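Local coordinates for protein EmGH1 (Erythrobacter marinus, PDB 5Z87) that probably hydrolyses beta-glucosidic bonds, as a family 3 glycoside hydrolase, and may also act on related xylosides and arabinofuranosides, at residues Q708-D713 and P721-R726; I182-D187 and L262-A267; V693-T698 and Q729-E734; N620-L625 and A702-V707. All coordinates share one frame; numbering follows the deposited sequence.

In the fold
Contacts 1, 3 and 4 all involve the C-terminal fibronectin type III-like sandwich, whereas contact 2 lies in the N-terminal barrel domain, its nearest atoms about 8 Å from those of contact 1. Strand 724-733 serves contacts 1 and 3, and strand 703-713 serves contacts 1 and 4. Contact 1 is a partly buried hairpin held by backbone bonds and reaching a magnesium ion. Contact 3, between the two sheets, is mainly apolar with one buried amide at its end. Contact 4, centred about 9 Å from contact 3, is a polar seam with a salt bridge and water where the sandwich meets the preceding domain. Contact 2 is buried and relies on aliphatic-aromatic packing.

Contact 1 of 4, residues Q708-D713 and P721-R726; sequences QLYIRD and PIKEMR. With MG (magnesium ion), chain E.
Tyr710 and Met725 face each other as a non-hydrogen-bonded pair, CA to CA 4.1 Å, with Ile711 and Glu724 beside them as the hydrogen-bonded pair of an antiparallel hairpin. This hairpin, strands 703-713 and 724-733, belongs to the fibronectin type III-like sandwich. Ile711 and Glu724 exchange two backbone bonds, N of each to O of the other, and Arg726 N adds a third to Leu709 O (3.0 Å). On one face the Tyr710 ring lies obliquely alongside Met725, Tyr710 CE2 3.8 Å from Met725 CB, because CG of the tyrosine stands anti to the carbonyl carbon (chi1 -58°). The Met725 chain runs straight and then bends at SD, bringing CE 3.6 Å from Tyr710 OH and against CB and CG of Gln708. That hydroxyl donates to Gln708 OE1 at 2.6 Å, in the plane of the amide carbonyl. An alanine in place of Tyr710 would probably open a gap beside Met725 and leave Gln708 OE1 without this donor. Met725 also packs on His202 and Val203 of helix 201-216, so this face meets the barrel domain. On the other face CG1 of Ile711 lies 3.7 Å from CG of Arg726. Arg712 has two conformers, so the bond from its NH2 to Pro721 O is not certain. One water links Asp713 N, Pro721 O and Glu724 OE1, the last also salt-bridged to Arg720. Asp713 OD1 binds the magnesium ion at 2.0 Å, and four waters and Ile715 O complete its six ligands.

Contact 2 of 4, residues I182-D187 and L262-A267; sequences IDICTD and LPPFRA. With EDO (1,2-ethanediol), chain K.
Asp183 OD2 is hydrogen-bonded to His234 ND1, while the other carboxylate oxygen, OD1, comes near the plane of the Phe265 ring at its edge, 4.5 Å from CZ. His234 lines the pocket that holds the bound 2,3-dihydroxy-1,4-dithiobutane, so Asp183 is a second-shell residue to that pocket. The main contact is made by Ile182. Its CG1 stands between the backbone N and the carbonyl carbon (chi1 55°) and the chain then runs straight, which lays the CG1-CD1 arm over one face of Phe265. Ile182 CD1 sits 3.8 Å from the ring centroid and 15° off the normal, a CH-pi contact; Ile182 CG1 lies over the same face, shifted toward Phe265 CZ, 3.7 Å from it. These pieces belong to the TIM-barrel domain of family 3 glycoside hydrolases: residues 182-187 form part of the loop after barrel strand 176-177, and Phe265 lies on helix 263-270, which follows helix 254-261. Phe265 also meets Phe235 edge-to-face. An alanine at Phe265 would probably leave a gap under the CG1-CD1 arm of Ile182 and deprive Phe235 of this edge-to-face partner. Pro264 is approached from two residues of the loop. Its CB is 4.2 Å from Ile182 CB, and its CG is 4.0 Å from Ile184 CD1, the isoleucine crossing it at about a right angle. Pro264 packs as well on Val204 and Thr205 of helix 201-216.

Contact 3 of 4, residues V693-T698 and Q729-E734; sequences VSVRNT and QKVLLE
Val695, Val731 and Leu733 supply the apolar part of this contact, in which strands 689-697 and 724-733 face each other from the two sheets of the fibronectin type III-like sandwich. The strand segments approach to 7.9 Å between axes and run in roughly the same direction, 40° apart. CG1 of Val695 meets CG2 of Val731 at 4.2 Å as the two side chains slide past each other in opposite directions. The other methyl of Val695, CG2, is 3.9 Å from Leu733 CD1, which also lies 3.6 Å from the backbone oxygen of Val695. Through CD1, Leu733 thus touches both side chain and backbone of Val695 on the facing strand. Polar contact is gathered at one end, in Asn697. Its CG is anti to the backbone N (chi1 -175°), which carries the amide across to the end of strand 724-733. ND2 donates to Leu733 O at 3.1 Å; the acceptor lies in the plane of the amide, but the donor stands well above the plane of the carbonyl. The CB atoms of Asn697 and Leu733 are 3.8 Å apart, so the same pair also packs by its aliphatic roots. The buried amide has further partners: ND2 also bonds Arg701 O, and OD1 accepts from Thr669 and from Gly699 N. Around this core, Val695 also packs on Phe671 and Tyr673 of strand 671-678 and on Val707 of strand 703-713, and Val741 of strand 738-745 lies against Val731.

Contact 4 of 4, residues N620-L625 and A702-V707; sequences NPSGKL and AGQDVV. With EDO (1,2-ethanediol), chain I.
Asn620, with CG anti to the backbone N (chi1 -160°), and Lys624, with CG anti to the carbonyl carbon (chi1 -58°) and a bend at chi2, reach from the 620-625 loop to Ala702 and Asp705. The Asn620 amide donates through ND2 to Ala702 O at 3.0 Å in an almost straight bond, while OD1 accepts from Tyr668 N. ND2 also lies 3.5 Å from CA of Gly703. At the other end Lys624 NZ makes a salt bridge to Asp705 OD1, 2.8 Å long and met nearly end-on. Gly665 O and Pro772 O also accept from this ammonium, giving it three oxygen partners, and Asp705 OD2 is held by Tyr673. The aliphatic part of Lys624 runs beside Val706, CG to CG2 3.6 Å. Between the ends CB of Ser622 rests 3.7 Å from CB of Gln704; OG takes Lys730 and Gln704 NE2 takes Glu415 as polar partners. A water donates to both Pro621 O and Gln704 O, each at 2.9 Å. The loop and the strand run almost parallel, forming the interdomain seam by which the fibronectin type III-like sandwich docks on the preceding domain, the one named the family 3 C-terminal domain.

Contact 1 of 4, residues Q708-D713 and P721-R726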
# COMPACT_ATOMS: atom_id res chain seq x y z
N GLN A 708 6.61 9.25 -27.00
CA GLN A 708 5.89 9.44 -25.75
C GLN A 708 6.14 10.84 -25.18
O GLN A 708 7.29 11.27 -25.06
CB GLN A 708 6.29 8.37 -24.72
CG GLN A 708 5.97 6.96 -25.21
CD GLN A 708 6.59 5.85 -24.37
OE1 GLN A 708 6.73 5.96 -23.15
NE2 GLN A 708 6.97 4.78 -25.04
N LEU A 709 5.06 11.52 -24.82
CA LEU A 709 5.11 12.87 -24.26
C LEU A 709 4.68 12.86 -22.79
O LEU A 709 3.71 12.19 -22.43
CB LEU A 709 4.20 13.81 -25.06
CG LEU A 709 4.29 15.32 -24.77
CD1 LEU A 709 5.53 15.93 -25.39
CD2 LEU A 709 3.05 16.03 -25.29
N TYR A 710 5.43 13.58 -21.95
CA TYR A 710 5.18 13.66 -20.51
C TYR A 710 5.33 15.11 -20.07
O TYR A 710 6.00 15.92 -20.72
CB TYR A 710 6.16 12.81 -19.69
CG TYR A 710 6.19 11.34 -20.01
CD1 TYR A 710 6.90 10.87 -21.12
CD2 TYR A 710 5.57 10.41 -19.18
CE1 TYR A 710 6.94 9.49 -21.41
CE2 TYR A 710 5.61 9.04 -19.46
CZ TYR A 710 6.30 8.59 -20.58
OH TYR A 710 6.35 7.24 -20.87
N ILE A 711 4.72 15.44 -18.93
CA ILE A 711 4.89 16.76 -18.34
C ILE A 711 5.17 16.63 -16.85
O ILE A 711 4.86 15.63 -16.21
CB ILE A 711 3.68 17.68 -18.56
CG1 ILE A 711 2.48 17.17 -17.77
CG2 ILE A 711 3.34 17.81 -20.06
CD1 ILE A 711 1.58 18.26 -17.26
N ARG A 712 5.78 17.69 -16.31
CA ARG A 712 5.94 17.86 -14.87
C ARG A 712 5.53 19.28 -14.52
O ARG A 712 6.07 20.24 -15.08
CB ARG A 712 7.39 17.58 -14.43
CG ARG A 712 7.84 18.27 -13.13
CD ARG A 712 7.17 17.70 -11.88
NE ARG A 712 7.70 18.29 -10.64
CZ ARG A 712 7.15 18.15 -9.44
NH1 ARG A 712 7.70 18.73 -8.38
NH2 ARG A 712 6.07 17.41 -9.29
N ASP A 713 4.57 19.41 -13.61
CA ASP A 713 4.18 20.71 -13.08
C ASP A 713 5.12 20.99 -11.91
O ASP A 713 4.95 20.44 -10.81
CB ASP A 713 2.71 20.68 -12.68
CG ASP A 713 2.20 22.01 -12.20
OD1 ASP A 713 2.96 23.01 -12.25
OD2 ASP A 713 1.04 22.04 -11.75
N PRO A 721 3.00 14.54 -9.63
CA PRO A 721 4.03 13.54 -9.96
C PRO A 721 5.24 14.18 -10.63
O PRO A 721 5.17 15.27 -11.20
CB PRO A 721 3.30 12.58 -10.91
CG PRO A 721 1.89 12.69 -10.52
CD PRO A 721 1.70 14.17 -10.22
N ILE A 722 6.36 13.46 -10.54
CA ILE A 722 7.58 13.93 -11.20
C ILE A 722 7.46 13.86 -12.72
O ILE A 722 8.24 14.52 -13.41
CB ILE A 722 8.81 13.12 -10.73
CG1 ILE A 722 8.68 11.66 -11.16
CG2 ILE A 722 8.95 13.21 -9.23
CD1 ILE A 722 9.82 10.79 -10.66
N LYS A 723 6.53 13.07 -13.25
CA LYS A 723 6.21 13.09 -14.67
C LYS A 723 4.87 12.39 -14.88
O LYS A 723 4.52 11.47 -14.14
CB LYS A 723 7.30 12.42 -15.51
CG LYS A 723 7.62 11.03 -15.07
CD LYS A 723 8.68 10.42 -15.96
CE LYS A 723 10.04 11.03 -15.69
NZ LYS A 723 11.07 9.93 -15.60
N GLU A 724 4.13 12.86 -15.89
CA GLU A 724 2.77 12.40 -16.18
C GLU A 724 2.61 12.33 -17.69
O GLU A 724 2.72 13.36 -18.36
CB GLU A 724 1.72 13.36 -15.62
CG GLU A 724 2.16 14.15 -14.41
CD GLU A 724 1.03 14.93 -13.79
OE1 GLU A 724 1.26 16.11 -13.42
OE2 GLU A 724 -0.08 14.37 -13.67
N MET A 725 2.32 11.14 -18.21
CA MET A 725 2.11 11.02 -19.65
C MET A 725 0.90 11.83 -20.09
O MET A 725 -0.17 11.79 -19.46
CB MET A 725 1.93 9.56 -20.05
CG MET A 725 1.45 9.40 -21.49
SD MET A 725 1.52 7.69 -22.07
CE MET A 725 3.22 7.61 -22.65
N ARG A 726 1.08 12.61 -21.16
CA ARG A 726 0.01 13.41 -21.74
C ARG A 726 -0.21 13.15 -23.22
O ARG A 726 -1.16 13.70 -23.78
CB ARG A 726 0.28 14.91 -21.52
CG ARG A 726 0.15 15.35 -20.06
CD ARG A 726 -1.27 15.12 -19.58
NE ARG A 726 -1.53 15.56 -18.22
CZ ARG A 726 -1.50 14.76 -17.16
NH1 ARG A 726 -1.16 13.49 -17.30
NH2 ARG A 726 -1.77 15.24 -15.94
MG MG E . 2.79 24.88 -11.55
O HOH W 1 3.50 17.08 -12.73
O HOH W 2 0.74 24.45 -11.11
O HOH W 3 4.84 25.07 -12.02
O HOH W 4 2.59 26.62 -10.44
O HOH W 5 2.01 25.74 -13.41

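Contact 2 of 4, residues I182-D187 and L262-A267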
# COMPACT_ATOMS: atom_id res chain seq x y z
N ILE A 182 -11.88 -0.48 -16.78
CA ILE A 182 -10.98 0.65 -16.90
C ILE A 182 -10.42 1.02 -15.53
O ILE A 182 -10.19 2.19 -15.23
CB ILE A 182 -11.68 1.84 -17.57
CG1 ILE A 182 -12.96 2.23 -16.84
CG2 ILE A 182 -12.00 1.47 -19.01
CD1 ILE A 182 -13.70 3.41 -17.50
N ASP A 183 -10.20 -0.00 -14.70
CA ASP A 183 -9.44 0.16 -13.47
C ASP A 183 -7.98 0.46 -13.79
O ASP A 183 -7.50 0.25 -14.91
CB ASP A 183 -9.55 -1.10 -12.60
CG ASP A 183 -11.00 -1.44 -12.24
OD1 ASP A 183 -11.74 -0.50 -11.85
OD2 ASP A 183 -11.40 -2.62 -12.34
N ILE A 184 -7.27 0.97 -12.78
CA ILE A 184 -5.86 1.32 -12.90
C ILE A 184 -5.06 0.23 -12.21
O ILE A 184 -5.32 -0.09 -11.04
CB ILE A 184 -5.58 2.69 -12.26
CG1 ILE A 184 -6.64 3.71 -12.69
CG2 ILE A 184 -4.16 3.17 -12.57
CD1 ILE A 184 -6.60 4.04 -14.18
N CYS A 185 -4.09 -0.34 -12.92
CA CYS A 185 -3.25 -1.40 -12.35
C CYS A 185 -2.06 -0.76 -11.66
O CYS A 185 -1.03 -0.52 -12.27
CB CYS A 185 -2.78 -2.38 -13.42
SG CYS A 185 -1.76 -3.75 -12.70
N THR A 186 -2.21 -0.46 -10.37
CA THR A 186 -1.10 0.01 -9.55
C THR A 186 -0.47 -1.10 -8.72
O THR A 186 0.57 -0.88 -8.09
CB THR A 186 -1.56 1.13 -8.60
OG1 THR A 186 -2.60 0.62 -7.75
CG2 THR A 186 -2.07 2.33 -9.38
N ASP A 187 -1.07 -2.29 -8.68
CA ASP A 187 -0.56 -3.38 -7.85
C ASP A 187 -0.60 -4.68 -8.63
O ASP A 187 -1.65 -5.35 -8.69
CB ASP A 187 -1.34 -3.50 -6.54
CG ASP A 187 -0.55 -4.23 -5.47
OD1 ASP A 187 0.11 -5.24 -5.80
OD2 ASP A 187 -0.60 -3.80 -4.30
N LEU A 262 -10.40 8.27 -11.63
CA LEU A 262 -11.59 8.75 -12.35
C LEU A 262 -11.40 9.17 -13.81
O LEU A 262 -12.38 9.07 -14.56
CB LEU A 262 -12.20 9.93 -11.59
CG LEU A 262 -12.84 9.61 -10.24
CD1 LEU A 262 -13.45 10.87 -9.64
CD2 LEU A 262 -13.88 8.50 -10.37
N PRO A 263 -10.25 9.67 -14.25
CA PRO A 263 -10.18 10.27 -15.61
C PRO A 263 -10.66 9.33 -16.71
O PRO A 263 -11.32 9.78 -17.66
CB PRO A 263 -8.70 10.63 -15.77
CG PRO A 263 -8.26 10.95 -14.36
CD PRO A 263 -9.02 9.97 -13.48
N PRO A 264 -10.36 8.02 -16.65
CA PRO A 264 -10.93 7.15 -17.69
C PRO A 264 -12.44 7.02 -17.61
O PRO A 264 -13.11 6.98 -18.66
CB PRO A 264 -10.23 5.80 -17.46
CG PRO A 264 -9.63 5.89 -16.09
CD PRO A 264 -9.31 7.33 -15.88
N PHE A 265 -13.00 6.94 -16.41
CA PHE A 265 -14.45 6.95 -16.26
C PHE A 265 -15.03 8.27 -16.76
O PHE A 265 -16.03 8.28 -17.49
CB PHE A 265 -14.84 6.73 -14.80
CG PHE A 265 -14.71 5.30 -14.33
CD1 PHE A 265 -15.71 4.38 -14.60
CD2 PHE A 265 -13.59 4.90 -13.60
CE1 PHE A 265 -15.59 3.07 -14.17
CE2 PHE A 265 -13.47 3.59 -13.17
CZ PHE A 265 -14.46 2.67 -13.45
N ARG A 266 -14.41 9.39 -16.39
CA ARG A 266 -14.94 10.68 -16.83
C ARG A 266 -14.95 10.77 -18.35
O ARG A 266 -15.93 11.25 -18.93
CB ARG A 266 -14.13 11.83 -16.24
CG ARG A 266 -14.71 13.19 -16.58
CD ARG A 266 -13.91 14.32 -15.95
NE ARG A 266 -14.47 15.63 -16.28
CZ ARG A 266 -14.94 16.51 -15.40
NH1 ARG A 266 -14.92 16.24 -14.10
NH2 ARG A 266 -15.43 17.67 -15.82
N ALA A 267 -13.89 10.30 -19.00
CA ALA A 267 -13.84 10.35 -20.46
C ALA A 267 -14.85 9.39 -21.08
O ALA A 267 -15.54 9.75 -22.04
CB ALA A 267 -12.43 10.03 -20.95
C1 EDO K . -16.53 18.80 -11.87
O1 EDO K . -16.31 19.53 -10.65
C2 EDO K . -17.04 19.78 -12.92
O2 EDO K . -15.95 20.29 -13.70

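Contact 3 of 4, residues V693-T698 and Q729-E734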
# COMPACT_ATOMS: atom_id res chain seq x y z
N VAL A 693 8.28 16.67 -31.91
CA VAL A 693 9.37 15.76 -31.54
C VAL A 693 9.81 15.04 -32.81
O VAL A 693 9.01 14.32 -33.41
CB VAL A 693 8.95 14.72 -30.49
CG1 VAL A 693 10.14 13.85 -30.08
CG2 VAL A 693 8.29 15.38 -29.30
N SER A 694 11.06 15.20 -33.20
CA SER A 694 11.58 14.46 -34.34
C SER A 694 12.12 13.10 -33.90
O SER A 694 12.77 12.98 -32.85
CB SER A 694 12.68 15.24 -35.08
OG SER A 694 13.87 15.32 -34.32
N VAL A 695 11.83 12.09 -34.70
CA VAL A 695 12.34 10.74 -34.50
C VAL A 695 12.82 10.20 -35.84
O VAL A 695 12.14 10.36 -36.86
CB VAL A 695 11.27 9.83 -33.86
CG1 VAL A 695 9.96 10.01 -34.58
CG2 VAL A 695 11.72 8.38 -33.90
N ARG A 696 14.00 9.59 -35.85
CA ARG A 696 14.66 9.13 -37.06
C ARG A 696 14.99 7.66 -36.91
O ARG A 696 15.48 7.24 -35.85
CB ARG A 696 15.95 9.94 -37.34
CG ARG A 696 16.75 9.44 -38.55
CD ARG A 696 18.11 10.16 -38.69
NE ARG A 696 17.96 11.59 -38.99
CZ ARG A 696 18.05 12.56 -38.08
NH1 ARG A 696 18.29 12.26 -36.81
NH2 ARG A 696 17.91 13.83 -38.44
N ASN A 697 14.70 6.88 -37.94
CA ASN A 697 15.10 5.47 -37.98
C ASN A 697 16.59 5.44 -38.31
O ASN A 697 17.00 5.68 -39.44
CB ASN A 697 14.28 4.71 -39.01
CG ASN A 697 14.58 3.23 -39.01
OD1 ASN A 697 15.60 2.77 -38.50
ND2 ASN A 697 13.67 2.46 -39.59
N THR A 698 17.40 5.15 -37.30
CA THR A 698 18.85 5.16 -37.42
C THR A 698 19.43 3.77 -37.64
O THR A 698 20.63 3.57 -37.49
CB THR A 698 19.47 5.78 -36.17
OG1 THR A 698 19.19 4.92 -35.07
CG2 THR A 698 18.87 7.15 -35.89
N GLN A 729 2.26 8.56 -29.70
CA GLN A 729 2.02 8.37 -31.13
C GLN A 729 2.92 7.25 -31.63
O GLN A 729 4.15 7.40 -31.62
CB GLN A 729 2.31 9.66 -31.89
CG GLN A 729 2.02 9.58 -33.38
CD GLN A 729 0.61 9.13 -33.66
OE1 GLN A 729 -0.35 9.88 -33.44
NE2 GLN A 729 0.46 7.89 -34.14
N LYS A 730 2.34 6.14 -32.05
CA LYS A 730 3.12 5.13 -32.75
C LYS A 730 3.42 5.61 -34.16
O LYS A 730 2.53 6.11 -34.86
CB LYS A 730 2.37 3.79 -32.77
CG LYS A 730 3.28 2.59 -32.99
CD LYS A 730 2.57 1.29 -32.74
CE LYS A 730 3.50 0.27 -32.12
NZ LYS A 730 2.82 -1.03 -31.87
N VAL A 731 4.69 5.53 -34.56
CA VAL A 731 5.11 5.91 -35.91
C VAL A 731 5.76 4.71 -36.58
O VAL A 731 6.32 3.82 -35.92
CB VAL A 731 6.08 7.11 -35.93
CG1 VAL A 731 5.42 8.33 -35.36
CG2 VAL A 731 7.37 6.77 -35.18
N LEU A 732 5.64 4.67 -37.90
CA LEU A 732 6.29 3.67 -38.74
C LEU A 732 7.29 4.41 -39.62
O LEU A 732 6.94 5.40 -40.26
CB LEU A 732 5.27 2.91 -39.60
CG LEU A 732 5.82 2.03 -40.72
CD1 LEU A 732 6.65 0.86 -40.18
CD2 LEU A 732 4.68 1.51 -41.62
N LEU A 733 8.54 3.94 -39.63
CA LEU A 733 9.63 4.64 -40.31
C LEU A 733 10.45 3.66 -41.13
O LEU A 733 10.79 2.57 -40.67
CB LEU A 733 10.56 5.35 -39.30
CG LEU A 733 9.99 6.51 -38.47
CD1 LEU A 733 11.03 7.04 -37.45
CD2 LEU A 733 9.53 7.61 -39.40
N GLU A 734 10.78 4.08 -42.36
CA GLU A 734 11.75 3.39 -43.20
C GLU A 734 13.16 3.71 -42.72
O GLU A 734 13.39 4.73 -42.06
CB GLU A 734 11.59 3.81 -44.66
CG GLU A 734 10.27 3.40 -45.32
CD GLU A 734 10.04 1.90 -45.27
OE1 GLU A 734 11.03 1.15 -45.42
OE2 GLU A 734 8.88 1.47 -45.07

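Contact 4 of 4, residues N620-L625 and A702-V707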
# COMPACT_ATOMS: atom_id res chain seq x y z
N ASN A 620 8.66 -6.55 -37.27
CA ASN A 620 9.52 -5.88 -36.31
C ASN A 620 8.73 -5.59 -35.04
O ASN A 620 7.74 -4.84 -35.10
CB ASN A 620 10.07 -4.58 -36.91
CG ASN A 620 11.30 -4.10 -36.19
OD1 ASN A 620 11.60 -4.57 -35.09
ND2 ASN A 620 12.05 -3.18 -36.80
N PRO A 621 9.11 -6.15 -33.89
CA PRO A 621 8.30 -5.95 -32.67
C PRO A 621 8.27 -4.48 -32.28
O PRO A 621 9.24 -3.74 -32.45
CB PRO A 621 9.02 -6.80 -31.62
CG PRO A 621 10.44 -6.89 -32.13
CD PRO A 621 10.30 -6.96 -33.62
N SER A 622 7.10 -4.06 -31.79
CA SER A 622 6.87 -2.64 -31.54
C SER A 622 5.98 -2.41 -30.32
O SER A 622 5.52 -1.29 -30.12
CB SER A 622 6.23 -1.99 -32.77
OG SER A 622 4.87 -2.39 -32.88
N GLY A 623 5.69 -3.45 -29.53
CA GLY A 623 4.97 -3.25 -28.29
C GLY A 623 5.79 -2.49 -27.27
O GLY A 623 7.02 -2.52 -27.26
N LYS A 624 5.09 -1.77 -26.39
CA LYS A 624 5.68 -1.04 -25.28
C LYS A 624 4.97 -1.43 -23.99
O LYS A 624 3.77 -1.70 -24.00
CB LYS A 624 5.59 0.48 -25.48
CG LYS A 624 6.23 1.00 -26.76
CD LYS A 624 7.75 1.02 -26.62
CE LYS A 624 8.38 1.98 -27.59
NZ LYS A 624 9.86 2.04 -27.42
N LEU A 625 5.70 -1.44 -22.88
CA LEU A 625 5.10 -1.82 -21.60
C LEU A 625 4.10 -0.76 -21.15
O LEU A 625 4.42 0.44 -21.17
CB LEU A 625 6.17 -2.03 -20.54
CG LEU A 625 6.88 -3.37 -20.68
CD1 LEU A 625 8.04 -3.45 -19.70
CD2 LEU A 625 5.90 -4.54 -20.48
N ALA A 702 12.94 -1.21 -41.59
CA ALA A 702 11.76 -0.46 -41.19
C ALA A 702 11.23 -0.97 -39.85
O ALA A 702 11.36 -2.15 -39.50
CB ALA A 702 10.68 -0.55 -42.28
N GLY A 703 10.62 -0.07 -39.10
CA GLY A 703 10.05 -0.49 -37.83
C GLY A 703 9.20 0.61 -37.25
O GLY A 703 9.18 1.75 -37.73
N GLN A 704 8.52 0.27 -36.17
CA GLN A 704 7.69 1.22 -35.45
C GLN A 704 8.27 1.55 -34.09
O GLN A 704 8.96 0.74 -33.46
CB GLN A 704 6.27 0.68 -35.28
CG GLN A 704 5.51 0.57 -36.59
CD GLN A 704 4.12 0.02 -36.37
OE1 GLN A 704 3.12 0.73 -36.53
NE2 GLN A 704 4.04 -1.23 -35.98
N ASP A 705 7.99 2.77 -33.64
CA ASP A 705 8.29 3.18 -32.28
C ASP A 705 7.10 3.99 -31.76
O ASP A 705 6.33 4.57 -32.54
CB ASP A 705 9.59 4.01 -32.21
CG ASP A 705 10.27 3.94 -30.84
OD1 ASP A 705 9.89 3.08 -30.02
OD2 ASP A 705 11.20 4.73 -30.59
N VAL A 706 6.95 4.03 -30.44
CA VAL A 706 5.92 4.84 -29.80
C VAL A 706 6.59 6.07 -29.19
O VAL A 706 7.28 5.97 -28.17
CB VAL A 706 5.14 4.05 -28.74
CG1 VAL A 706 4.07 4.92 -28.13
CG2 VAL A 706 4.53 2.79 -29.38
N VAL A 707 6.39 7.22 -29.83
CA VAL A 707 6.86 8.50 -29.32
C VAL A 707 5.99 8.90 -28.13
O VAL A 707 4.76 8.90 -28.23
CB VAL A 707 6.81 9.54 -30.44
CG1 VAL A 707 7.10 10.93 -29.93
CG2 VAL A 707 7.79 9.15 -31.54
C1 EDO I . 7.59 -3.23 -39.85
O1 EDO I . 6.85 -2.47 -38.89
C2 EDO I . 6.96 -4.61 -40.03
O2 EDO I . 6.92 -5.25 -38.75
O HOH W 6 10.05 -1.80 -34.45
O HOH W 7 7.37 0.52 -30.63